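PDB 5G4I: phospholyase from Arthrobacter aurescens, which acts as a pyridoxal-phosphate-dependent phospholyase of the class III aminotransferase family and probably eliminates phosphate from O-phosphoethanolamine. Local coordinates for residues A[120-132]-A[147-159]. Residues are numbered along the deposited sequence; the frame is centred on the assembly and turned at random.
With PLP (pyridoxal-5'-phosphate), chain C.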
loop_
_atom_site.group_PDB
_atom_site.type_symbol
_atom_site.label_atom_id
_atom_site.label_comp_id
_atom_site.label_asym_id
_atom_site.label_seq_id
_atom_site.Cartn_x
_atom_site.Cartn_y
_atom_site.Cartn_z
ATOM N N GLY A 120 -2.512 -6.044 -1.150
ATOM C CA GLY A 120 -3.834 -6.461 -1.719
ATOM C C GLY A 120 -4.819 -5.345 -1.652
ATOM O O GLY A 120 -5.644 -5.168 -2.620
ATOM N N SER A 121 -4.876 -4.568 -0.537
ATOM C CA SER A 121 -5.853 -3.394 -0.478
ATOM C C SER A 121 -5.539 -2.421 -1.595
ATOM O O SER A 121 -6.475 -1.853 -2.220
ATOM C CB SER A 121 -5.885 -2.695 0.949
ATOM O OG SER A 121 -6.427 -3.569 1.919
ATOM N N GLU A 122 -4.270 -2.088 -1.809
ATOM C CA GLU A 122 -3.925 -1.131 -2.921
ATOM C C GLU A 122 -4.419 -1.703 -4.227
ATOM O O GLU A 122 -4.907 -0.919 -5.116
ATOM C CB GLU A 122 -2.438 -0.769 -2.977
ATOM C CG GLU A 122 -1.910 0.169 -1.925
ATOM C CD GLU A 122 -0.552 0.795 -2.323
ATOM O OE1 GLU A 122 0.377 0.079 -2.872
ATOM O OE2 GLU A 122 -0.366 2.064 -2.099
ATOM N N ALA A 123 -4.283 -3.014 -4.422
ATOM C CA ALA A 123 -4.711 -3.628 -5.714
ATOM C C ALA A 123 -6.244 -3.509 -5.880
ATOM O O ALA A 123 -6.761 -3.116 -6.966
ATOM C CB ALA A 123 -4.222 -5.059 -5.837
ATOM N N ASN A 124 -7.019 -3.909 -4.884
ATOM C CA ASN A 124 -8.485 -3.853 -5.010
ATOM C C ASN A 124 -8.962 -2.395 -5.079
ATOM O O ASN A 124 -9.928 -2.118 -5.852
ATOM C CB ASN A 124 -9.196 -4.599 -3.860
ATOM C CG ASN A 124 -9.222 -6.099 -4.028
ATOM O OD1 ASN A 124 -9.376 -6.585 -5.161
ATOM N ND2 ASN A 124 -9.200 -6.833 -2.940
ATOM N N GLU A 125 -8.375 -1.439 -4.366
ATOM C CA GLU A 125 -8.711 -0.017 -4.527
ATOM C C GLU A 125 -8.532 0.389 -5.953
ATOM O O GLU A 125 -9.438 1.069 -6.533
ATOM C CB GLU A 125 -7.782 0.831 -3.609
ATOM C CG GLU A 125 -8.027 2.317 -3.703
ATOM C CD GLU A 125 -9.252 2.830 -3.027
ATOM O OE1 GLU A 125 -9.960 2.083 -2.334
ATOM O OE2 GLU A 125 -9.545 4.068 -3.186
ATOM N N LEU A 126 -7.394 0.067 -6.574
ATOM C CA LEU A 126 -7.132 0.451 -7.992
ATOM C C LEU A 126 -8.092 -0.241 -8.932
ATOM O O LEU A 126 -8.598 0.428 -9.889
ATOM C CB LEU A 126 -5.660 0.172 -8.345
ATOM C CG LEU A 126 -5.251 0.433 -9.783
ATOM C CD1 LEU A 126 -5.432 1.875 -10.168
ATOM C CD2 LEU A 126 -3.760 0.010 -9.974
ATOM N N ALA A 127 -8.329 -1.530 -8.747
ATOM C CA ALA A 127 -9.295 -2.213 -9.642
ATOM C C ALA A 127 -10.666 -1.568 -9.597
ATOM O O ALA A 127 -11.310 -1.435 -10.683
ATOM C CB ALA A 127 -9.360 -3.707 -9.342
ATOM N N LEU A 128 -11.191 -1.213 -8.406
ATOM C CA LEU A 128 -12.539 -0.555 -8.326
ATOM C C LEU A 128 -12.483 0.780 -9.070
ATOM O O LEU A 128 -13.476 1.222 -9.694
ATOM C CB LEU A 128 -12.991 -0.386 -6.852
ATOM C CG LEU A 128 -13.373 -1.645 -6.083
ATOM C CD1 LEU A 128 -13.708 -1.215 -4.694
ATOM C CD2 LEU A 128 -14.591 -2.291 -6.726
ATOM N N ARG A 129 -11.357 1.515 -8.938
ATOM C CA ARG A 129 -11.171 2.820 -9.601
ATOM C C ARG A 129 -11.153 2.706 -11.108
ATOM O O ARG A 129 -11.863 3.499 -11.861
ATOM C CB ARG A 129 -9.937 3.520 -8.979
ATOM C CG ARG A 129 -9.740 5.001 -9.490
ATOM C CD ARG A 129 -8.529 5.676 -8.804
ATOM N NE ARG A 129 -8.331 7.014 -9.426
ATOM C CZ ARG A 129 -7.163 7.627 -9.617
ATOM N NH1 ARG A 129 -6.049 7.166 -9.081
ATOM N NH2 ARG A 129 -7.108 8.778 -10.287
ATOM N N ILE A 130 -10.381 1.795 -11.655
ATOM C CA ILE A 130 -10.383 1.493 -13.150
ATOM C C ILE A 130 -11.784 1.184 -13.551
ATOM O O ILE A 130 -12.259 1.759 -14.600
ATOM C CB ILE A 130 -9.421 0.312 -13.425
ATOM C CG1 ILE A 130 -7.942 0.701 -13.229
ATOM C CG2 ILE A 130 -9.625 -0.186 -14.884
ATOM C CD1 ILE A 130 -6.984 -0.528 -13.089
ATOM N N ALA A 131 -12.475 0.306 -12.868
ATOM C CA ALA A 131 -13.814 -0.099 -13.267
ATOM C C ALA A 131 -14.791 1.075 -13.249
ATOM O O ALA A 131 -15.637 1.234 -14.213
ATOM C CB ALA A 131 -14.332 -1.261 -12.429
ATOM N N ARG A 132 -14.819 1.857 -12.168
ATOM C CA ARG A 132 -15.819 3.023 -12.049
ATOM C C ARG A 132 -15.571 3.971 -13.223
ATOM O O ARG A 132 -16.578 4.446 -13.899
ATOM C CB ARG A 132 -15.533 3.769 -10.693
ATOM C CG ARG A 132 -16.599 4.584 -10.131
ATOM C CD ARG A 132 -16.158 5.212 -8.827
ATOM N NE ARG A 132 -15.707 4.259 -7.819
ATOM C CZ ARG A 132 -14.452 4.121 -7.347
ATOM N NH1 ARG A 132 -13.485 4.860 -7.743
ATOM N NH2 ARG A 132 -14.266 3.178 -6.413
ATOM N N TYR A 147 -14.600 -9.791 2.679
ATOM C CA TYR A 147 -13.609 -8.787 3.077
ATOM C C TYR A 147 -12.541 -8.645 1.973
ATOM O O TYR A 147 -11.892 -9.627 1.584
ATOM C CB TYR A 147 -12.953 -9.107 4.427
ATOM C CG TYR A 147 -11.846 -8.127 4.785
ATOM C CD1 TYR A 147 -12.135 -6.834 5.169
ATOM C CD2 TYR A 147 -10.482 -8.473 4.645
ATOM C CE1 TYR A 147 -11.171 -5.899 5.441
ATOM C CE2 TYR A 147 -9.485 -7.556 4.976
ATOM C CZ TYR A 147 -9.817 -6.274 5.362
ATOM O OH TYR A 147 -8.843 -5.341 5.623
ATOM N N HIS A 148 -12.429 -7.423 1.417
ATOM C CA HIS A 148 -11.510 -7.185 0.283
ATOM C C HIS A 148 -10.444 -6.117 0.544
ATOM O O HIS A 148 -9.626 -5.765 -0.314
ATOM C CB HIS A 148 -12.375 -6.828 -0.987
ATOM C CG HIS A 148 -13.266 -7.943 -1.409
ATOM N ND1 HIS A 148 -12.814 -9.084 -2.012
ATOM C CD2 HIS A 148 -14.620 -8.112 -1.291
ATOM C CE1 HIS A 148 -13.824 -9.895 -2.228
ATOM N NE2 HIS A 148 -14.926 -9.362 -1.763
ATOM N N GLY A 149 -10.388 -5.575 1.762
ATOM C CA GLY A 149 -9.356 -4.628 2.179
ATOM C C GLY A 149 -9.840 -3.435 3.003
ATOM O O GLY A 149 -11.003 -3.382 3.430
ATOM N N ASN A 150 -8.889 -2.497 3.254
ATOM C CA ASN A 150 -9.018 -1.567 4.383
ATOM C C ASN A 150 -9.034 -0.056 4.059
ATOM O O ASN A 150 -8.867 0.799 4.974
ATOM C CB ASN A 150 -7.903 -1.919 5.364
ATOM C CG ASN A 150 -6.550 -1.716 4.757
ATOM O OD1 ASN A 150 -6.349 -0.874 3.871
ATOM N ND2 ASN A 150 -5.545 -2.518 5.172
ATOM N N THR A 151 -9.170 0.315 2.787
ATOM C CA THR A 151 -9.331 1.714 2.326
ATOM C C THR A 151 -10.769 2.206 2.660
ATOM O O THR A 151 -11.677 1.398 3.001
ATOM C CB THR A 151 -9.039 1.907 0.841
ATOM O OG1 THR A 151 -10.036 1.127 0.153
ATOM C CG2 THR A 151 -7.604 1.464 0.487
ATOM N N THR A 152 -11.054 3.506 2.432
ATOM C CA THR A 152 -12.441 4.046 2.514
ATOM C C THR A 152 -13.372 3.379 1.490
ATOM O O THR A 152 -14.454 2.880 1.851
ATOM C CB THR A 152 -12.441 5.567 2.309
ATOM O OG1 THR A 152 -11.712 6.161 3.399
ATOM C CG2 THR A 152 -13.877 6.069 2.323
ATOM N N SER A 153 -12.954 3.285 0.232
ATOM C CA SER A 153 -13.875 2.673 -0.772
ATOM C C SER A 153 -14.180 1.208 -0.501
ATOM O O SER A 153 -15.289 0.694 -0.791
ATOM C CB SER A 153 -13.466 2.927 -2.250
ATOM O OG SER A 153 -12.479 1.990 -2.716
ATOM N N LEU A 154 -13.198 0.499 0.066
ATOM C CA LEU A 154 -13.391 -0.898 0.464
ATOM C C LEU A 154 -14.216 -1.062 1.767
ATOM O O LEU A 154 -15.024 -1.977 1.906
ATOM C CB LEU A 154 -12.042 -1.610 0.501
ATOM C CG LEU A 154 -11.347 -1.766 -0.869
ATOM C CD1 LEU A 154 -9.861 -2.194 -0.701
ATOM C CD2 LEU A 154 -12.037 -2.708 -1.823
ATOM N N ALA A 155 -14.004 -0.174 2.743
ATOM C CA ALA A 155 -14.833 -0.199 3.924
ATOM C C ALA A 155 -16.310 -0.043 3.633
ATOM O O ALA A 155 -17.108 -0.763 4.240
ATOM C CB ALA A 155 -14.384 0.929 4.875
ATOM N N GLU A 156 -16.625 0.808 2.651
ATOM C CA GLU A 156 -18.028 1.022 2.261
ATOM C C GLU A 156 -18.705 -0.205 1.674
ATOM O O GLU A 156 -19.971 -0.190 1.542
ATOM C CB GLU A 156 -18.125 2.221 1.294
ATOM C CG GLU A 156 -17.771 3.582 1.949
ATOM C CD GLU A 156 -17.712 4.737 0.968
ATOM O OE1 GLU A 156 -17.784 4.525 -0.253
ATOM O OE2 GLU A 156 -17.420 5.873 1.391
ATOM N N ILE A 157 -17.929 -1.219 1.227
ATOM C CA ILE A 157 -18.531 -2.434 0.626
ATOM C C ILE A 157 -18.377 -3.642 1.540
ATOM O O ILE A 157 -18.788 -4.739 1.192
ATOM C CB ILE A 157 -17.959 -2.714 -0.795
ATOM C CG1 ILE A 157 -16.551 -3.358 -0.746
ATOM C CG2 ILE A 157 -17.987 -1.489 -1.661
ATOM C CD1 ILE A 157 -15.931 -3.701 -2.086
ATOM N N THR A 158 -17.723 -3.489 2.735
ATOM C CA THR A 158 -17.374 -4.598 3.617
ATOM C C THR A 158 -18.581 -5.176 4.387
ATOM O O THR A 158 -19.294 -4.424 5.066
ATOM C CB THR A 158 -16.281 -4.169 4.616
ATOM O OG1 THR A 158 -15.066 -3.821 3.892
ATOM C CG2 THR A 158 -15.940 -5.232 5.596
ATOM N N THR A 159 -18.779 -6.527 4.315
ATOM C CA THR A 159 -19.888 -7.220 4.974
ATOM C C THR A 159 -19.407 -8.263 6.007
ATOM O O THR A 159 -20.255 -8.674 6.887
ATOM C CB THR A 159 -20.775 -7.857 3.945
ATOM O OG1 THR A 159 -19.996 -8.791 3.168
ATOM C CG2 THR A 159 -21.446 -6.820 3.044
HETATM N N1 PLP C . -8.720 -9.524 -0.210
HETATM C C2 PLP C . -8.603 -10.761 0.330
HETATM C C2A PLP C . -9.421 -11.900 -0.220
HETATM C C3 PLP C . -7.671 -10.998 1.460
HETATM O O3 PLP C . -7.536 -12.232 2.019
HETATM C C4 PLP C . -6.894 -9.840 1.958
HETATM C C4A PLP C . -5.939 -9.977 3.081
HETATM C C5 PLP C . -7.113 -8.540 1.281
HETATM C C6 PLP C . -8.022 -8.461 0.229
HETATM C C5A PLP C . -6.358 -7.309 1.730
HETATM O O4P PLP C . -4.961 -7.591 1.757
HETATM P P PLP C . -3.934 -6.565 2.454
HETATM O O1P PLP C . -4.096 -6.834 3.930
HETATM O O2P PLP C . -2.588 -6.959 1.892
HETATM O O3P PLP C . -4.421 -5.206 2.010
HETATM O O HOH W 1 -11.537 2.516 -5.361
HETATM O O HOH W 2 -10.866 5.402 -1.240
#
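Two hydroxyls grip a single carboxylate oxygen: Ser153 OG donates to Glu125 OE1 at 2.5 Å and Thr151 OG1 to the same OE1 at 2.7 Å, from opposite faces of the carboxylate and each about 40° out of its plane. Glu125 reaches them because CG lies anti to the backbone N (chi1 179°) and the chain then bends at chi2. Thr151 OG1 also accepts from Leu154 N, making Thr151 the N-cap of helix 152-155. Glu125 OE2, meanwhile, bonds Thr152 N of the second subunit. An alanine in place of Glu125 is likely to leave both hydroxyls without their common acceptor and Thr152 N of the second subunit without this partner. Beside this cluster, Leu154 fits as a knob into a hole on helix 120-135, among Ser121, Asn124, Glu125 and Leu128, its CD2 lying 3.6 Å from Leu128 CD1.

Nearer the cofactor, Asn124 ND2 donates in the carbonyl plane to a lone pair of His148 O (2.9 Å), while Asn124 OD1 is bonded to Thr278. The two segments' backbones come nearest at Ser121 and Gly149, CA to CA 4.6 Å; a side chain on Gly149 would collide with Ser121 OG, and at its backbone angles (phi 138°) a CB would also press on the carbonyl O of His148, which by itself calls for glycine. Ser121 OG accepts from Asn150 N (3.0 Å) and donates to PLP O3P (2.6 Å), which also receives Ser121 N. Gly120 N adds a bond to PLP O2P, at 3.2 Å. Asn150 N, bonding to OG, probably helps orient the hydroxyl, and Ser121 presents donors at a helix N-terminus whose dipole would probably stabilise the phosphate's negative charge.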